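Local coordinates for protein gamma-glutamyltranspeptidase (Streptomyces lincolnensis, PDB 6J3A) that is an LmbA-like homologue of gamma-glutamyltranspeptidase, of the Ntn-hydrolase clan, and probably acts as a transferase or hydrolase, at residues V108-H122 / L245-Y257. Numbering follows the deposited sequence.
Sequences VPGAFDAWMLLLRDH and LTAADLAGWSATY
In this Ntn-hydrolase fold, the chain leaving the short helix 247-252 runs along helix 111-122 before entering strand 256-265, and W253, A255 and Y257 meet that helix and the loop leading into it. V108 splits its two methyls: CG1, anti to the backbone N (chi1 174°), lies 3.8 Å from L250 CD2, while CG2 reaches L245 CD1. The indole of W253 packs against the loop backbone just before the helix, its CH2 3.3 Å from G110 CA. One turn on, A255 N donates a nearly straight bond (166°) to D113 OD2 at 2.8 Å, on the anti side of the carboxylate. A255 CB sits 3.6 Å from A114 CA and 4.0 Å from L117 CD1, which also touches the Y257 ring. At the far end, Y257 OH donates to D121 OD2 at 2.8 Å, ring and carboxylate nearly coplanar (21°). D121 OD1 is bridged by R120 NE, whose NH1 also pairs with E210. With an alanine here instead of D121, the Y257 hydroxyl would probably lose its acceptor and R120 one of its two carboxylates. D113 and D121 are each also paired with an arginine, R213 and R120, which probably offsets their charge while each OD2 accepts from the connection.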
ATOM      1  N   VAL A 108      32.515  -2.590 -15.218  1.00 28.14           N
ATOM      2  CA  VAL A 108      32.451  -1.123 -15.316  1.00 28.75           C
ATOM      3  C   VAL A 108      31.062  -0.713 -14.801  1.00 29.41           C
ATOM      4  O   VAL A 108      30.074  -1.286 -15.232  1.00 30.63           O
ATOM      5  CB  VAL A 108      32.630  -0.608 -16.771  1.00 28.56           C
ATOM      6  CG1 VAL A 108      32.415   0.901 -16.856  1.00 28.34           C
ATOM      7  CG2 VAL A 108      34.007  -0.948 -17.319  1.00 28.50           C
ATOM      8  N   PRO A 109      30.979   0.240 -13.855  1.00 29.59           N
ATOM      9  CA  PRO A 109      29.638   0.627 -13.380  1.00 29.95           C
ATOM     10  C   PRO A 109      28.752   1.187 -14.486  1.00 29.99           C
ATOM     11  O   PRO A 109      29.162   2.114 -15.183  1.00 32.68           O
ATOM     12  CB  PRO A 109      29.929   1.689 -12.325  1.00 29.97           C
ATOM     13  CG  PRO A 109      31.284   1.335 -11.814  1.00 30.34           C
ATOM     14  CD  PRO A 109      32.041   0.756 -12.976  1.00 29.72           C
ATOM     15  N   GLY A 110      27.566   0.610 -14.654  1.00 29.08           N
ATOM     16  CA  GLY A 110      26.685   0.944 -15.778  1.00 29.00           C
ATOM     17  C   GLY A 110      25.382   1.655 -15.458  1.00 28.82           C
ATOM     18  O   GLY A 110      24.794   2.313 -16.326  1.00 29.59           O
ATOM     19  N   ALA A 111      24.926   1.532 -14.217  1.00 27.86           N
ATOM     20  CA  ALA A 111      23.646   2.089 -13.807  1.00 26.76           C
ATOM     21  C   ALA A 111      23.577   3.607 -13.925  1.00 26.14           C
ATOM     22  O   ALA A 111      22.602   4.142 -14.435  1.00 25.83           O
ATOM     23  CB  ALA A 111      23.331   1.663 -12.383  1.00 26.55           C
ATOM     24  N   PHE A 112      24.601   4.301 -13.452  1.00 26.46           N
ATOM     25  CA  PHE A 112      24.545   5.750 -13.434  1.00 27.07           C
ATOM     26  C   PHE A 112      24.317   6.340 -14.819  1.00 27.58           C
ATOM     27  O   PHE A 112      23.393   7.129 -15.014  1.00 26.77           O
ATOM     28  CB  PHE A 112      25.791   6.374 -12.834  1.00 26.64           C
ATOM     29  CG  PHE A 112      25.702   7.870 -12.750  1.00 25.65           C
ATOM     30  CD1 PHE A 112      25.028   8.475 -11.707  1.00 25.57           C
ATOM     31  CD2 PHE A 112      26.243   8.670 -13.746  1.00 25.68           C
ATOM     32  CE1 PHE A 112      24.919   9.857 -11.644  1.00 25.22           C
ATOM     33  CE2 PHE A 112      26.144  10.050 -13.689  1.00 25.30           C
ATOM     34  CZ  PHE A 112      25.474  10.645 -12.637  1.00 25.11           C
ATOM     35  N   ASP A 113      25.165   5.961 -15.769  1.00 29.19           N
ATOM     36  CA  ASP A 113      25.057   6.495 -17.131  1.00 30.71           C
ATOM     37  C   ASP A 113      23.702   6.160 -17.765  1.00 30.62           C
ATOM     38  O   ASP A 113      23.127   6.986 -18.477  1.00 33.15           O
ATOM     39  CB  ASP A 113      26.186   5.992 -18.029  1.00 31.46           C
ATOM     40  CG  ASP A 113      26.348   6.841 -19.280  1.00 32.35           C
ATOM     41  OD1 ASP A 113      26.776   8.016 -19.155  1.00 33.04           O
ATOM     42  OD2 ASP A 113      26.028   6.350 -20.391  1.00 31.97           O
ATOM     43  N   ALA A 114      23.204   4.956 -17.487  1.00 28.97           N
ATOM     44  CA  ALA A 114      21.892   4.523 -17.946  1.00 28.79           C
ATOM     45  C   ALA A 114      20.765   5.430 -17.468  1.00 28.88           C
ATOM     46  O   ALA A 114      19.934   5.839 -18.266  1.00 30.50           O
ATOM     47  CB  ALA A 114      21.629   3.090 -17.517  1.00 29.27           C
ATOM     48  N   TRP A 115      20.740   5.748 -16.177  1.00 28.97           N
ATOM     49  CA  TRP A 115      19.716   6.649 -15.629  1.00 28.65           C
ATOM     50  C   TRP A 115      19.870   8.074 -16.165  1.00 30.00           C
ATOM     51  O   TRP A 115      18.880   8.799 -16.309  1.00 30.79           O
ATOM     52  CB  TRP A 115      19.759   6.665 -14.093  1.00 27.44           C
ATOM     53  CG  TRP A 115      19.351   5.370 -13.449  1.00 26.29           C
ATOM     54  CD1 TRP A 115      20.105   4.589 -12.612  1.00 26.27           C
ATOM     55  CD2 TRP A 115      18.090   4.706 -13.583  1.00 25.28           C
ATOM     56  NE1 TRP A 115      19.389   3.480 -12.217  1.00 25.47           N
ATOM     57  CE2 TRP A 115      18.151   3.527 -12.803  1.00 25.17           C
ATOM     58  CE3 TRP A 115      16.913   4.994 -14.284  1.00 24.95           C
ATOM     59  CZ2 TRP A 115      17.084   2.643 -12.704  1.00 24.99           C
ATOM     60  CZ3 TRP A 115      15.847   4.111 -14.183  1.00 25.48           C
ATOM     61  CH2 TRP A 115      15.942   2.946 -13.400  1.00 25.11           C
ATOM     62  N   MET A 116      21.109   8.472 -16.444  1.00 30.98           N
ATOM     63  CA  MET A 116      21.375   9.781 -17.023  1.00 32.58           C
ATOM     64  C   MET A 116      20.855   9.826 -18.442  1.00 32.65           C
ATOM     65  O   MET A 116      20.290  10.828 -18.853  1.00 31.27           O
ATOM     66  CB  MET A 116      22.876  10.105 -17.019  1.00 33.69           C
ATOM     67  CG  MET A 116      23.474  10.470 -15.671  1.00 34.11           C
ATOM     68  SD  MET A 116      22.511  11.623 -14.678  1.00 33.94           S
ATOM     69  CE  MET A 116      21.610  10.460 -13.655  1.00 33.77           C
ATOM     70  N   LEU A 117      21.063   8.744 -19.189  1.00 33.92           N
ATOM     71  CA  LEU A 117      20.557   8.663 -20.560  1.00 35.49           C
ATOM     72  C   LEU A 117      19.041   8.734 -20.580  1.00 35.41           C
ATOM     73  O   LEU A 117      18.459   9.478 -21.373  1.00 36.20           O
ATOM     74  CB  LEU A 117      21.003   7.376 -21.269  1.00 36.31           C
ATOM     75  CG  LEU A 117      22.106   7.470 -22.331  1.00 37.84           C
ATOM     76  CD1 LEU A 117      22.201   6.143 -23.061  1.00 38.04           C
ATOM     77  CD2 LEU A 117      21.902   8.574 -23.359  1.00 38.24           C
ATOM     78  N   LEU A 118      18.414   7.952 -19.706  1.00 34.24           N
ATOM     79  CA  LEU A 118      16.962   7.951 -19.580  1.00 33.47           C
ATOM     80  C   LEU A 118      16.430   9.354 -19.308  1.00 31.80           C
ATOM     81  O   LEU A 118      15.566   9.849 -20.026  1.00 31.63           O
ATOM     82  CB  LEU A 118      16.516   6.989 -18.480  1.00 33.50           C
ATOM     83  CG  LEU A 118      15.017   6.658 -18.495  1.00 34.13           C
ATOM     84  CD1 LEU A 118      14.596   5.848 -19.716  1.00 34.65           C
ATOM     85  CD2 LEU A 118      14.647   5.899 -17.237  1.00 34.60           C
ATOM     86  N   LEU A 119      16.973   9.991 -18.286  1.00 30.93           N
ATOM     87  CA  LEU A 119      16.596  11.351 -17.948  1.00 31.10           C
ATOM     88  C   LEU A 119      16.787  12.311 -19.129  1.00 31.70           C
ATOM     89  O   LEU A 119      15.922  13.120 -19.416  1.00 31.61           O
ATOM     90  CB  LEU A 119      17.388  11.839 -16.725  1.00 30.46           C
ATOM     91  CG  LEU A 119      16.859  13.060 -15.958  1.00 30.39           C
ATOM     92  CD1 LEU A 119      15.437  12.849 -15.458  1.00 30.87           C
ATOM     93  CD2 LEU A 119      17.763  13.389 -14.781  1.00 29.76           C
ATOM     94  N   ARG A 120      17.901  12.190 -19.831  1.00 33.50           N
ATOM     95  CA  ARG A 120      18.234  13.122 -20.905  1.00 34.27           C
ATOM     96  C   ARG A 120      17.320  12.975 -22.117  1.00 34.03           C
ATOM     97  O   ARG A 120      16.872  13.978 -22.683  1.00 33.57           O
ATOM     98  CB  ARG A 120      19.686  12.927 -21.335  1.00 35.10           C
ATOM     99  CG  ARG A 120      20.195  13.988 -22.303  1.00 36.30           C
ATOM    100  CD  ARG A 120      21.453  13.550 -23.019  1.00 37.55           C
ATOM    101  NE  ARG A 120      21.225  12.356 -23.835  1.00 39.10           N
ATOM    102  CZ  ARG A 120      22.079  11.848 -24.722  1.00 39.48           C
ATOM    103  NH1 ARG A 120      23.262  12.414 -24.948  1.00 39.41           N
ATOM    104  NH2 ARG A 120      21.739  10.754 -25.398  1.00 39.45           N
ATOM    105  N   ASP A 121      17.072  11.729 -22.515  1.00 33.91           N
ATOM    106  CA  ASP A 121      16.298  11.425 -23.727  1.00 34.71           C
ATOM    107  C   ASP A 121      14.784  11.417 -23.506  1.00 35.61           C
ATOM    108  O   ASP A 121      14.045  11.956 -24.330  1.00 38.07           O
ATOM    109  CB  ASP A 121      16.744  10.082 -24.333  1.00 33.66           C
ATOM    110  CG  ASP A 121      18.145  10.136 -24.932  1.00 32.66           C
ATOM    111  OD1 ASP A 121      18.755  11.220 -24.982  1.00 32.93           O
ATOM    112  OD2 ASP A 121      18.647   9.084 -25.364  1.00 31.82           O
ATOM    113  N   HIS A 122      14.331  10.819 -22.406  1.00 35.07           N
ATOM    114  CA  HIS A 122      12.890  10.597 -22.169  1.00 34.95           C
ATOM    115  C   HIS A 122      12.261  11.328 -20.979  1.00 35.03           C
ATOM    116  O   HIS A 122      11.043  11.301 -20.816  1.00 35.45           O
ATOM    117  CB  HIS A 122      12.639   9.100 -22.047  1.00 34.79           C
ATOM    118  CG  HIS A 122      13.094   8.331 -23.242  1.00 34.84           C
ATOM    119  ND1 HIS A 122      12.294   8.139 -24.345  1.00 34.95           N
ATOM    120  CD2 HIS A 122      14.282   7.747 -23.530  1.00 35.34           C
ATOM    121  CE1 HIS A 122      12.961   7.450 -25.254  1.00 35.43           C
ATOM    122  NE2 HIS A 122      14.169   7.199 -24.783  1.00 35.29           N
ATOM    123  N   LEU A 245      40.538  -2.719 -13.555  1.00 33.28           N
ATOM    124  CA  LEU A 245      39.830  -1.507 -13.959  1.00 33.70           C
ATOM    125  C   LEU A 245      40.760  -0.287 -14.028  1.00 33.08           C
ATOM    126  O   LEU A 245      41.646  -0.124 -13.185  1.00 34.17           O
ATOM    127  CB  LEU A 245      38.674  -1.237 -12.988  1.00 34.38           C
ATOM    128  CG  LEU A 245      37.669  -0.160 -13.423  1.00 35.51           C
ATOM    129  CD1 LEU A 245      36.623  -0.725 -14.373  1.00 35.64           C
ATOM    130  CD2 LEU A 245      36.990   0.475 -12.216  1.00 35.89           C
ATOM    131  N   THR A 246      40.544   0.554 -15.039  1.00 31.96           N
ATOM    132  CA  THR A 246      41.396   1.720 -15.311  1.00 31.15           C
ATOM    133  C   THR A 246      40.556   2.937 -15.655  1.00 30.05           C
ATOM    134  O   THR A 246      39.376   2.821 -15.971  1.00 30.06           O
ATOM    135  CB  THR A 246      42.333   1.487 -16.522  1.00 31.49           C
ATOM    136  OG1 THR A 246      41.599   1.667 -17.743  1.00 32.29           O
ATOM    137  CG2 THR A 246      42.964   0.086 -16.507  1.00 30.86           C
ATOM    138  N   ALA A 247      41.204   4.096 -15.649  1.00 30.07           N
ATOM    139  CA  ALA A 247      40.580   5.377 -16.015  1.00 30.16           C
ATOM    140  C   ALA A 247      39.917   5.335 -17.383  1.00 30.93           C
ATOM    141  O   ALA A 247      38.790   5.792 -17.536  1.00 31.28           O
ATOM    142  CB  ALA A 247      41.618   6.487 -15.992  1.00 29.95           C
ATOM    143  N   ALA A 248      40.632   4.785 -18.364  1.00 31.24           N
ATOM    144  CA  ALA A 248      40.120   4.629 -19.738  1.00 31.61           C
ATOM    145  C   ALA A 248      38.936   3.664 -19.907  1.00 32.91           C
ATOM    146  O   ALA A 248      38.122   3.870 -20.811  1.00 33.88           O
ATOM    147  CB  ALA A 248      41.243   4.207 -20.675  1.00 30.74           C
ATOM    148  N   ASP A 249      38.853   2.604 -19.094  1.00 32.51           N
ATOM    149  CA  ASP A 249      37.668   1.720 -19.115  1.00 32.18           C
ATOM    150  C   ASP A 249      36.410   2.544 -18.850  1.00 33.66           C
ATOM    151  O   ASP A 249      35.391   2.397 -19.539  1.00 34.14           O
ATOM    152  CB  ASP A 249      37.723   0.623 -18.040  1.00 31.11           C
ATOM    153  CG  ASP A 249      38.766  -0.442 -18.318  1.00 29.86           C
ATOM    154  OD1 ASP A 249      38.734  -1.069 -19.391  1.00 29.20           O
ATOM    155  OD2 ASP A 249      39.609  -0.690 -17.439  1.00 30.18           O
ATOM    156  N   LEU A 250      36.492   3.394 -17.824  1.00 34.97           N
ATOM    157  CA  LEU A 250      35.387   4.282 -17.451  1.00 35.17           C
ATOM    158  C   LEU A 250      35.132   5.330 -18.499  1.00 34.49           C
ATOM    159  O   LEU A 250      33.998   5.506 -18.902  1.00 35.57           O
ATOM    160  CB  LEU A 250      35.644   4.974 -16.113  1.00 35.44           C
ATOM    161  CG  LEU A 250      35.842   4.049 -14.911  1.00 35.94           C
ATOM    162  CD1 LEU A 250      35.909   4.891 -13.651  1.00 37.24           C
ATOM    163  CD2 LEU A 250      34.763   2.991 -14.765  1.00 35.33           C
ATOM    164  N   ALA A 251      36.188   5.998 -18.953  1.00 34.78           N
ATOM    165  CA  ALA A 251      36.080   7.070 -19.955  1.00 35.26           C
ATOM    166  C   ALA A 251      35.413   6.618 -21.277  1.00 35.36           C
ATOM    167  O   ALA A 251      34.689   7.387 -21.916  1.00 34.55           O
ATOM    168  CB  ALA A 251      37.455   7.679 -20.220  1.00 34.39           C
ATOM    169  N   GLY A 252      35.650   5.367 -21.663  1.00 35.90           N
ATOM    170  CA  GLY A 252      35.140   4.823 -22.927  1.00 36.23           C
ATOM    171  C   GLY A 252      33.714   4.283 -22.936  1.00 36.19           C
ATOM    172  O   GLY A 252      33.108   4.170 -24.005  1.00 35.88           O
ATOM    173  N   TRP A 253      33.172   3.951 -21.764  1.00 35.18           N
ATOM    174  CA  TRP A 253      31.901   3.214 -21.686  1.00 34.09           C
ATOM    175  C   TRP A 253      30.701   4.128 -21.504  1.00 32.67           C
ATOM    176  O   TRP A 253      30.705   5.024 -20.677  1.00 33.77           O
ATOM    177  CB  TRP A 253      31.919   2.150 -20.572  1.00 34.24           C
ATOM    178  CG  TRP A 253      30.686   1.276 -20.605  1.00 34.57           C
ATOM    179  CD1 TRP A 253      30.529   0.098 -21.274  1.00 34.80           C
ATOM    180  CD2 TRP A 253      29.431   1.549 -19.978  1.00 34.58           C
ATOM    181  NE1 TRP A 253      29.257  -0.388 -21.091  1.00 34.78           N
ATOM    182  CE2 TRP A 253      28.559   0.485 -20.302  1.00 34.91           C
ATOM    183  CE3 TRP A 253      28.958   2.588 -19.169  1.00 34.32           C
ATOM    184  CZ2 TRP A 253      27.243   0.428 -19.841  1.00 34.72           C
ATOM    185  CZ3 TRP A 253      27.652   2.538 -18.718  1.00 34.56           C
ATOM    186  CH2 TRP A 253      26.806   1.460 -19.054  1.00 34.72           C
ATOM    187  N   SER A 254      29.662   3.856 -22.280  1.00 32.86           N
ATOM    188  CA  SER A 254      28.371   4.514 -22.174  1.00 32.63           C
ATOM    189  C   SER A 254      27.309   3.442 -22.176  1.00 33.32           C
ATOM    190  O   SER A 254      27.498   2.352 -22.729  1.00 34.18           O
ATOM    191  CB  SER A 254      28.123   5.425 -23.377  1.00 32.24           C
ATOM    192  OG  SER A 254      28.967   6.556 -23.349  1.00 32.65           O
ATOM    193  N   ALA A 255      26.173   3.765 -21.575  1.00 33.66           N
ATOM    194  CA  ALA A 255      24.986   2.941 -21.712  1.00 32.71           C
ATOM    195  C   ALA A 255      24.492   3.068 -23.152  1.00 31.72           C
ATOM    196  O   ALA A 255      24.665   4.119 -23.792  1.00 29.51           O
ATOM    197  CB  ALA A 255      23.926   3.397 -20.735  1.00 33.37           C
ATOM    198  N   THR A 256      23.907   1.990 -23.660  1.00 31.43           N
ATOM    199  CA  THR A 256      23.417   1.939 -25.041  1.00 31.97           C
ATOM    200  C   THR A 256      21.971   1.488 -25.102  1.00 32.49           C
ATOM    201  O   THR A 256      21.464   0.908 -24.140  1.00 34.34           O
ATOM    202  CB  THR A 256      24.244   0.969 -25.895  1.00 31.43           C
ATOM    203  OG1 THR A 256      24.323  -0.300 -25.236  1.00 29.77           O
ATOM    204  CG2 THR A 256      25.633   1.516 -26.105  1.00 31.63           C
ATOM    205  N   TYR A 257      21.336   1.740 -26.249  1.00 31.60           N
ATOM    206  CA  TYR A 257      19.953   1.329 -26.523  1.00 30.29           C
ATOM    207  C   TYR A 257      19.919   0.074 -27.396  1.00 29.94           C
ATOM    208  O   TYR A 257      20.826  -0.156 -28.186  1.00 29.64           O
ATOM    209  CB  TYR A 257      19.189   2.435 -27.241  1.00 29.86           C
ATOM    210  CG  TYR A 257      18.753   3.605 -26.381  1.00 29.84           C
ATOM    211  CD1 TYR A 257      17.728   3.474 -25.434  1.00 29.64           C
ATOM    212  CD2 TYR A 257      19.331   4.867 -26.548  1.00 29.85           C
ATOM    213  CE1 TYR A 257      17.314   4.563 -24.667  1.00 29.15           C
ATOM    214  CE2 TYR A 257      18.924   5.956 -25.786  1.00 28.93           C
ATOM    215  CZ  TYR A 257      17.915   5.805 -24.852  1.00 28.49           C
ATOM    216  OH  TYR A 257      17.512   6.882 -24.095  1.00 27.31           O
TER